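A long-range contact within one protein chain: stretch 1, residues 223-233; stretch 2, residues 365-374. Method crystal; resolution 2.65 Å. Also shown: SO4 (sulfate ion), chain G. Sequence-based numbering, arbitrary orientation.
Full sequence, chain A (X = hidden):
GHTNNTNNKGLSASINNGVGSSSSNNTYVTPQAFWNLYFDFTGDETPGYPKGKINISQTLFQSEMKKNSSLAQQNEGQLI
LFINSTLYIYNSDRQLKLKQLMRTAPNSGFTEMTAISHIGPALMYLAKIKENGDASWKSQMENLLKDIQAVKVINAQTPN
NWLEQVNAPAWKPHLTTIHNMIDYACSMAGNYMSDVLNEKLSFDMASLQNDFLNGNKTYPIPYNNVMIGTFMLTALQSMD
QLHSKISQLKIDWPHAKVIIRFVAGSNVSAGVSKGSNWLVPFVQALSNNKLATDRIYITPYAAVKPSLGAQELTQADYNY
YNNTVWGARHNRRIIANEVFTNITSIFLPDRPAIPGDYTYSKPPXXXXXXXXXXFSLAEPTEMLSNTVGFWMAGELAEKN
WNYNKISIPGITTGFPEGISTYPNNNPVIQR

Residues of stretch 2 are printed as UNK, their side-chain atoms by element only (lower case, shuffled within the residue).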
ATOM      1  N   TYR A 223      26.510 -13.509 -15.581  1.00 37.65           N
ATOM      2  CA  TYR A 223      25.389 -12.778 -16.180  1.00 35.61           C
ATOM      3  C   TYR A 223      24.735 -11.900 -15.105  1.00 40.39           C
ATOM      4  O   TYR A 223      24.133 -10.876 -15.437  1.00 41.42           O
ATOM      5  CB  TYR A 223      24.349 -13.687 -16.851  1.00 35.21           C
ATOM      6  CG  TYR A 223      23.538 -12.899 -17.851  1.00 35.43           C
ATOM      7  CD1 TYR A 223      24.042 -12.623 -19.121  1.00 38.34           C
ATOM      8  CD2 TYR A 223      22.305 -12.347 -17.503  1.00 34.94           C
ATOM      9  CE1 TYR A 223      23.331 -11.836 -20.027  1.00 39.17           C
ATOM     10  CE2 TYR A 223      21.587 -11.551 -18.399  1.00 35.59           C
ATOM     11  CZ  TYR A 223      22.107 -11.297 -19.658  1.00 45.93           C
ATOM     12  OH  TYR A 223      21.409 -10.532 -20.555  1.00 51.82           O
ATOM     13  N   ASN A 224      24.898 -12.287 -13.812  1.00 35.02           N
ATOM     14  CA  ASN A 224      24.470 -11.527 -12.642  1.00 33.84           C
ATOM     15  C   ASN A 224      24.998 -10.078 -12.738  1.00 38.53           C
ATOM     16  O   ASN A 224      24.245  -9.149 -12.466  1.00 38.28           O
ATOM     17  CB  ASN A 224      25.006 -12.193 -11.378  1.00 34.89           C
ATOM     18  CG  ASN A 224      24.331 -13.457 -10.880  1.00 48.67           C
ATOM     19  OD1 ASN A 224      23.139 -13.699 -11.039  1.00 35.41           O
ATOM     20  ND2 ASN A 224      25.072 -14.247 -10.139  1.00 44.91           N
ATOM     21  N   ASN A 225      26.283  -9.889 -13.174  1.00 35.60           N
ATOM     22  CA  ASN A 225      26.903  -8.568 -13.351  1.00 35.12           C
ATOM     23  C   ASN A 225      26.242  -7.790 -14.512  1.00 37.85           C
ATOM     24  O   ASN A 225      26.055  -6.571 -14.404  1.00 38.76           O
ATOM     25  CB  ASN A 225      28.388  -8.706 -13.598  1.00 38.46           C
ATOM     26  CG  ASN A 225      29.215  -9.145 -12.406  1.00 47.93           C
ATOM     27  OD1 ASN A 225      28.857 -10.059 -11.637  1.00 33.01           O
ATOM     28  ND2 ASN A 225      30.395  -8.550 -12.287  1.00 36.21           N
ATOM     29  N   VAL A 226      25.860  -8.491 -15.594  1.00 31.75           N
ATOM     30  CA  VAL A 226      25.179  -7.879 -16.732  1.00 31.53           C
ATOM     31  C   VAL A 226      23.816  -7.368 -16.241  1.00 38.44           C
ATOM     32  O   VAL A 226      23.426  -6.258 -16.598  1.00 39.50           O
ATOM     33  CB  VAL A 226      25.064  -8.840 -17.951  1.00 34.58           C
ATOM     34  CG1 VAL A 226      24.099  -8.321 -19.007  1.00 33.73           C
ATOM     35  CG2 VAL A 226      26.421  -9.083 -18.570  1.00 34.98           C
HETATM   36  N   MSE A 227      23.119  -8.148 -15.395  1.00 34.84           N
HETATM   37  CA  MSE A 227      21.824  -7.739 -14.860  1.00 33.71           C
HETATM   38  C   MSE A 227      21.936  -6.479 -14.030  1.00 38.08           C
HETATM   39  O   MSE A 227      21.121  -5.590 -14.225  1.00 39.02           O
HETATM   40  CB  MSE A 227      21.175  -8.855 -14.061  1.00 35.68           C
HETATM   41  CG  MSE A 227      20.565  -9.885 -14.971  1.00 43.58           C
HETATM   42 SE   MSE A 227      19.494 -11.145 -14.049  0.75 52.30          SE
HETATM   43  CE  MSE A 227      20.928 -12.290 -13.202  1.00 49.09           C
ATOM     44  N   ILE A 228      22.972  -6.353 -13.174  1.00 33.56           N
ATOM     45  CA  ILE A 228      23.168  -5.156 -12.351  1.00 32.06           C
ATOM     46  C   ILE A 228      23.552  -3.959 -13.254  1.00 39.47           C
ATOM     47  O   ILE A 228      22.933  -2.898 -13.142  1.00 39.79           O
ATOM     48  CB  ILE A 228      24.185  -5.383 -11.195  1.00 33.70           C
ATOM     49  CG1 ILE A 228      23.804  -6.605 -10.287  1.00 33.63           C
ATOM     50  CG2 ILE A 228      24.396  -4.102 -10.368  1.00 31.39           C
ATOM     51  CD1 ILE A 228      22.262  -6.724  -9.793  1.00 33.43           C
ATOM     52  N   GLY A 229      24.515  -4.161 -14.160  1.00 36.77           N
ATOM     53  CA  GLY A 229      24.986  -3.125 -15.072  1.00 36.97           C
ATOM     54  C   GLY A 229      23.877  -2.494 -15.891  1.00 42.14           C
ATOM     55  O   GLY A 229      23.746  -1.271 -15.936  1.00 43.21           O
ATOM     56  N   THR A 230      23.036  -3.334 -16.501  1.00 38.72           N
ATOM     57  CA  THR A 230      21.896  -2.918 -17.328  1.00 37.57           C
ATOM     58  C   THR A 230      20.848  -2.196 -16.493  1.00 39.45           C
ATOM     59  O   THR A 230      20.357  -1.168 -16.947  1.00 41.43           O
ATOM     60  CB  THR A 230      21.279  -4.105 -18.059  1.00 39.36           C
ATOM     61  OG1 THR A 230      21.032  -5.164 -17.126  1.00 41.58           O
ATOM     62  CG2 THR A 230      22.132  -4.592 -19.184  1.00 29.76           C
ATOM     63  N   PHE A 231      20.518  -2.707 -15.284  1.00 31.88           N
ATOM     64  CA  PHE A 231      19.557  -2.065 -14.386  1.00 31.93           C
ATOM     65  C   PHE A 231      20.060  -0.659 -13.990  1.00 35.23           C
ATOM     66  O   PHE A 231      19.289   0.313 -13.991  1.00 34.51           O
ATOM     67  CB  PHE A 231      19.295  -2.926 -13.127  1.00 33.69           C
ATOM     68  CG  PHE A 231      18.330  -4.077 -13.297  1.00 35.94           C
ATOM     69  CD1 PHE A 231      17.124  -3.904 -13.962  1.00 39.67           C
ATOM     70  CD2 PHE A 231      18.595  -5.321 -12.729  1.00 39.08           C
ATOM     71  CE1 PHE A 231      16.215  -4.969 -14.086  1.00 40.58           C
ATOM     72  CE2 PHE A 231      17.706  -6.397 -12.889  1.00 41.20           C
ATOM     73  CZ  PHE A 231      16.511  -6.206 -13.547  1.00 39.19           C
HETATM   74  N   MSE A 232      21.369  -0.565 -13.675  1.00 29.71           N
HETATM   75  CA  MSE A 232      22.060   0.675 -13.334  1.00 28.26           C
HETATM   76  C   MSE A 232      21.929   1.718 -14.449  1.00 35.36           C
HETATM   77  O   MSE A 232      21.721   2.891 -14.161  1.00 36.85           O
HETATM   78  CB  MSE A 232      23.555   0.407 -13.087  1.00 29.09           C
HETATM   79  CG  MSE A 232      23.863  -0.169 -11.739  1.00 33.88           C
HETATM   80 SE   MSE A 232      23.613   1.049 -10.256  0.75 39.30          SE
HETATM   81  CE  MSE A 232      24.116  -0.105  -8.758  1.00 34.72           C
ATOM     82  N   LEU A 233      22.072   1.302 -15.711  1.00 32.31           N
ATOM     83  CA  LEU A 233      22.042   2.239 -16.834  1.00 33.08           C
ATOM     84  C   LEU A 233      20.658   2.741 -17.086  1.00 37.00           C
ATOM     85  O   LEU A 233      20.490   3.894 -17.471  1.00 39.40           O
ATOM     86  CB  LEU A 233      22.633   1.624 -18.107  1.00 33.38           C
ATOM     87  CG  LEU A 233      24.146   1.298 -18.071  1.00 36.60           C
ATOM     88  CD1 LEU A 233      24.506   0.447 -19.240  1.00 36.40           C
ATOM     89  CD2 LEU A 233      25.004   2.560 -18.046  1.00 36.42           C
ATOM     90  N   UNK A 365      29.795  -3.214  -3.018  1.00 48.36           N
ATOM     91  CA  UNK A 365      30.222  -4.491  -3.580  1.00 45.95           C
ATOM     92  C   UNK A 365      29.145  -4.963  -4.551  1.00 46.99           C
ATOM     93  O   UNK A 365      27.965  -4.654  -4.344  1.00 46.16           O
ATOM     94  n   UNK A 365      33.523  -6.197   1.038  1.00 70.74           N
ATOM     95  c   UNK A 365      31.305  -6.124  -0.175  1.00 63.58           C
ATOM     96  c   UNK A 365      32.125  -5.661   1.025  1.00 75.00           C
ATOM     97  c   UNK A 365      31.312  -5.097  -1.306  1.00 57.81           C
ATOM     98  c   UNK A 365      30.425  -5.530  -2.465  1.00 48.16           C
ATOM     99  N   UNK A 366      29.512  -5.738  -5.587  1.00 41.63           N
ATOM    100  CA  UNK A 366      28.520  -6.249  -6.537  1.00 39.83           C
ATOM    101  C   UNK A 366      27.620  -7.279  -5.812  1.00 42.67           C
ATOM    102  O   UNK A 366      26.439  -7.395  -6.142  1.00 41.64           O
ATOM    103  c   UNK A 366      29.159  -6.793  -7.852  1.00 43.00           C
ATOM    104  c   UNK A 366      29.946  -8.081  -7.670  1.00 45.30           C
ATOM    105  c   UNK A 366      28.142  -6.907  -8.982  1.00 41.97           C
ATOM    106  c   UNK A 366      28.292  -5.866  -9.958  1.00 50.28           C
ATOM    107  N   UNK A 367      28.164  -7.955  -4.770  1.00 39.12           N
ATOM    108  CA  UNK A 367      27.434  -8.932  -3.953  1.00 38.47           C
ATOM    109  C   UNK A 367      26.157  -8.297  -3.360  1.00 39.40           C
ATOM    110  O   UNK A 367      25.105  -8.937  -3.337  1.00 37.80           O
ATOM    111  c   UNK A 367      28.511 -11.071  -0.866  1.00 97.45           C
ATOM    112  o   UNK A 367      29.625 -10.575  -0.564  1.00 94.95           O
ATOM    113  c   UNK A 367      27.923 -10.777  -2.240  1.00 58.64           C
ATOM    114  o   UNK A 367      27.854 -11.806  -0.091  1.00 96.93           O
ATOM    115  c   UNK A 367      28.343  -9.451  -2.842  1.00 40.76           C
ATOM    116  N   UNK A 368      26.252  -7.018  -2.939  1.00 34.33           N
ATOM    117  CA  UNK A 368      25.149  -6.260  -2.372  1.00 32.99           C
ATOM    118  C   UNK A 368      23.959  -6.155  -3.341  1.00 36.52           C
ATOM    119  O   UNK A 368      22.816  -6.406  -2.959  1.00 35.59           O
ATOM    120  o   UNK A 368      27.222  -3.762  -0.525  1.00 51.32           O
ATOM    121  c   UNK A 368      26.684  -4.863  -0.835  1.00 46.95           C
ATOM    122  c   UNK A 368      25.634  -4.870  -1.947  1.00 34.81           C
ATOM    123  o   UNK A 368      26.976  -5.954  -0.276  1.00 46.28           O
ATOM    124  N   UNK A 369      24.233  -5.836  -4.592  1.00 33.08           N
ATOM    125  CA  UNK A 369      23.204  -5.659  -5.610  1.00 31.62           C
ATOM    126  C   UNK A 369      22.584  -7.005  -6.001  1.00 34.16           C
ATOM    127  O   UNK A 369      21.360  -7.087  -6.179  1.00 33.48           O
ATOM    128  c   UNK A 369      23.870  -1.331  -5.469  1.00 36.71           C
ATOM    129  c   UNK A 369      25.663  -3.299  -6.229  1.00 35.74           C
ATOM    130  c   UNK A 369      23.411  -2.549  -5.961  1.00 35.41           C
ATOM    131  c   UNK A 369      26.127  -2.067  -5.765  1.00 38.92           C
ATOM    132  c   UNK A 369      24.304  -3.546  -6.353  1.00 33.76           C
ATOM    133  c   UNK A 369      25.229  -1.092  -5.383  1.00 37.07           C
ATOM    134  c   UNK A 369      23.802  -4.903  -6.804  1.00 33.12           C
ATOM    135  N   UNK A 370      23.396  -8.071  -6.020  1.00 29.91           N
ATOM    136  CA  UNK A 370      22.900  -9.426  -6.289  1.00 30.09           C
ATOM    137  C   UNK A 370      21.926  -9.863  -5.191  1.00 34.89           C
ATOM    138  O   UNK A 370      20.856 -10.396  -5.503  1.00 35.73           O
ATOM    139  c   UNK A 370      24.208 -10.056  -8.932  1.00 36.39           C
ATOM    140  c   UNK A 370      25.866 -11.379  -7.786  1.00 36.66           C
ATOM    141  c   UNK A 370      24.058 -10.429  -6.429  1.00 30.92           C
ATOM    142  c   UNK A 370      24.989 -10.224  -7.631  1.00 35.49           C
ATOM    143  N   UNK A 371      22.263  -9.553  -3.916  1.00 29.96           N
ATOM    144  CA  UNK A 371      21.432  -9.808  -2.749  1.00 28.03           C
ATOM    145  C   UNK A 371      20.106  -9.031  -2.857  1.00 31.52           C
ATOM    146  O   UNK A 371      19.024  -9.592  -2.621  1.00 31.23           O
ATOM    147  c   UNK A 371      25.460  -8.986   0.113  1.00 41.71           C
ATOM    148 se   UNK A 371      24.066  -9.988   0.580  0.75 44.20          SE
ATOM    149  c   UNK A 371      22.186  -9.442  -1.485  1.00 29.60           C
ATOM    150  c   UNK A 371      23.324 -10.396  -1.171  1.00 36.59           C
ATOM    151  N   UNK A 372      20.192  -7.781  -3.308  1.00 26.87           N
ATOM    152  CA  UNK A 372      19.034  -6.925  -3.464  1.00 27.14           C
ATOM    153  C   UNK A 372      18.187  -7.368  -4.666  1.00 35.45           C
ATOM    154  O   UNK A 372      16.954  -7.273  -4.594  1.00 35.29           O
ATOM    155  n   UNK A 372      16.750  -3.383  -1.883  1.00 33.76           N
ATOM    156  c   UNK A 372      17.149  -2.188  -1.469  1.00 46.92           C
ATOM    157  n   UNK A 372      18.413  -1.986  -1.129  1.00 44.39           N
ATOM    158  n   UNK A 372      16.283  -1.189  -1.377  1.00 34.82           N
ATOM    159  c   UNK A 372      18.334  -4.472  -3.393  1.00 29.07           C
ATOM    160  c   UNK A 372      17.648  -4.529  -2.040  1.00 31.21           C
ATOM    161  c   UNK A 372      19.460  -5.459  -3.575  1.00 25.29           C
ATOM    162  N   UNK A 373      18.834  -7.884  -5.743  1.00 32.53           N
ATOM    163  CA  UNK A 373      18.123  -8.409  -6.910  1.00 31.95           C
ATOM    164  C   UNK A 373      17.270  -9.617  -6.507  1.00 35.54           C
ATOM    165  O   UNK A 373      16.094  -9.673  -6.887  1.00 36.10           O
ATOM    166  c   UNK A 373      19.118  -8.797  -8.014  1.00 32.44           C
ATOM    167  c   UNK A 373      17.521  -8.667 -10.002  1.00 37.11           C
ATOM    168  c   UNK A 373      19.716  -9.827 -10.203  1.00 35.46           C
ATOM    169  c   UNK A 373      18.588  -9.506  -9.272  1.00 36.50           C
ATOM    170  N   UNK A 374      17.846 -10.564  -5.711  1.00 30.17           N
ATOM    171  CA  UNK A 374      17.134 -11.770  -5.233  1.00 29.19           C
ATOM    172  C   UNK A 374      15.902 -11.354  -4.399  1.00 34.22           C
ATOM    173  O   UNK A 374      14.797 -11.874  -4.603  1.00 31.55           O
ATOM    174  c   UNK A 374      18.087 -12.656  -4.411  1.00 29.85           C
ATOM    175  c   UNK A 374      17.802 -16.069  -2.585  1.00 26.47           C
ATOM    176  c   UNK A 374      18.422 -14.744  -2.941  1.00 23.12           C
ATOM    177  c   UNK A 374      17.461 -13.934  -3.848  1.00 29.67           C
ATOM    178  n   UNK A 374      18.625 -16.846  -1.624  1.00 24.78           N
TER
HETATM  179  S   SO4 G 505      33.337  -5.733  -5.969  1.00 93.70           S
HETATM  180  O1  SO4 G 505      34.178  -5.588  -4.776  1.00 94.21           O
HETATM  181  O2  SO4 G 505      32.174  -6.539  -5.602  1.00 94.80           O
HETATM  182  O3  SO4 G 505      32.909  -4.414  -6.483  1.00 90.89           O
HETATM  183  O4  SO4 G 505      34.103  -6.434  -7.009  1.00 95.78           O

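Position 365 carries four carbons in a row ending in nitrogen and is out of reach of stretch 1; this is lysine, and the chain of Lys365 is exposed. At 366 four carbons fork at the first, one arm two carbons long, and the side chain reaches Asn225 and Ile228: the pattern of isoleucine. Ile366 points toward stretch 1, and its CD1 lies 4.1 Å from Asn225 ND2 and 4.3 Å from Ile228 CG2. Ile366 N donates a hydrogen bond to sulfate O2 (2.8 Å), an ion probably taken from the crystallisation liquor.

Position 367 has three carbons, the third bearing two oxygens, and makes no contact with stretch 1; it is a glutamate, Glu367. Position 368 is one carbon shorter, two carbons with two oxygens on the second, likewise out of reach, hence Asp368.

At 369 a single carbon leads into a bare ring of six carbons, in contact with Ile228 and Met232, so the residue is phenylalanine. The CB of Phe369 packs 3.7 Å from Ile228 CG2, while its ring receives the selenomethionine methyl of Met232 over one face: Met232 CE stands 3.7 Å from the ring centroid and 19° off the normal, a CH-pi contact.

Position 370 shows four carbons forked at the second, touching Asn224 and Ile228, as in leucine. Although the CA-to-CB bond of Leu370 points sideways, the end of the side chain comes nearer, bringing CD2 to 3.3 Å from Asn224 CB and 3.7 Å from Ile228 CG1. Two carbons, a selenium and a terminal carbon, unbranched and without contact here, mark 371 as selenomethionine, Met371. Position 372 runs through three carbons and a nitrogen to a carbon bearing two more nitrogens, its end leading away from stretch 1; this is Arg372.

Four carbons forked at the second appear again at 373, in contact with Met227, Ile228 and Phe231: a second leucine. Leu373 points toward stretch 1, setting CD2 4.0 Å from Ile228 CD1 and 4.1 Å from Met227 CE, and CD1 3.7 Å from Phe231 CE2. Position 374, four carbons ending in nitrogen, extended and out of reach, is Lys374.

The two helices cross nearly at right angles, at 84°, with axes 10.1 Å apart at closest approach. Contact centres on Ile228, which sits as a knob among Ile366, Phe369, Leu370 and Leu373. Those positions follow an i, i+3, i+4, i+7 pattern, so they share one face of the helix. No hydrogen bond links the stretches; the 477 Å² buried between them is mostly apolar packing, including the methyl-on-ring contact.

Stretch 2 (365-374) KIEDFLMRLK
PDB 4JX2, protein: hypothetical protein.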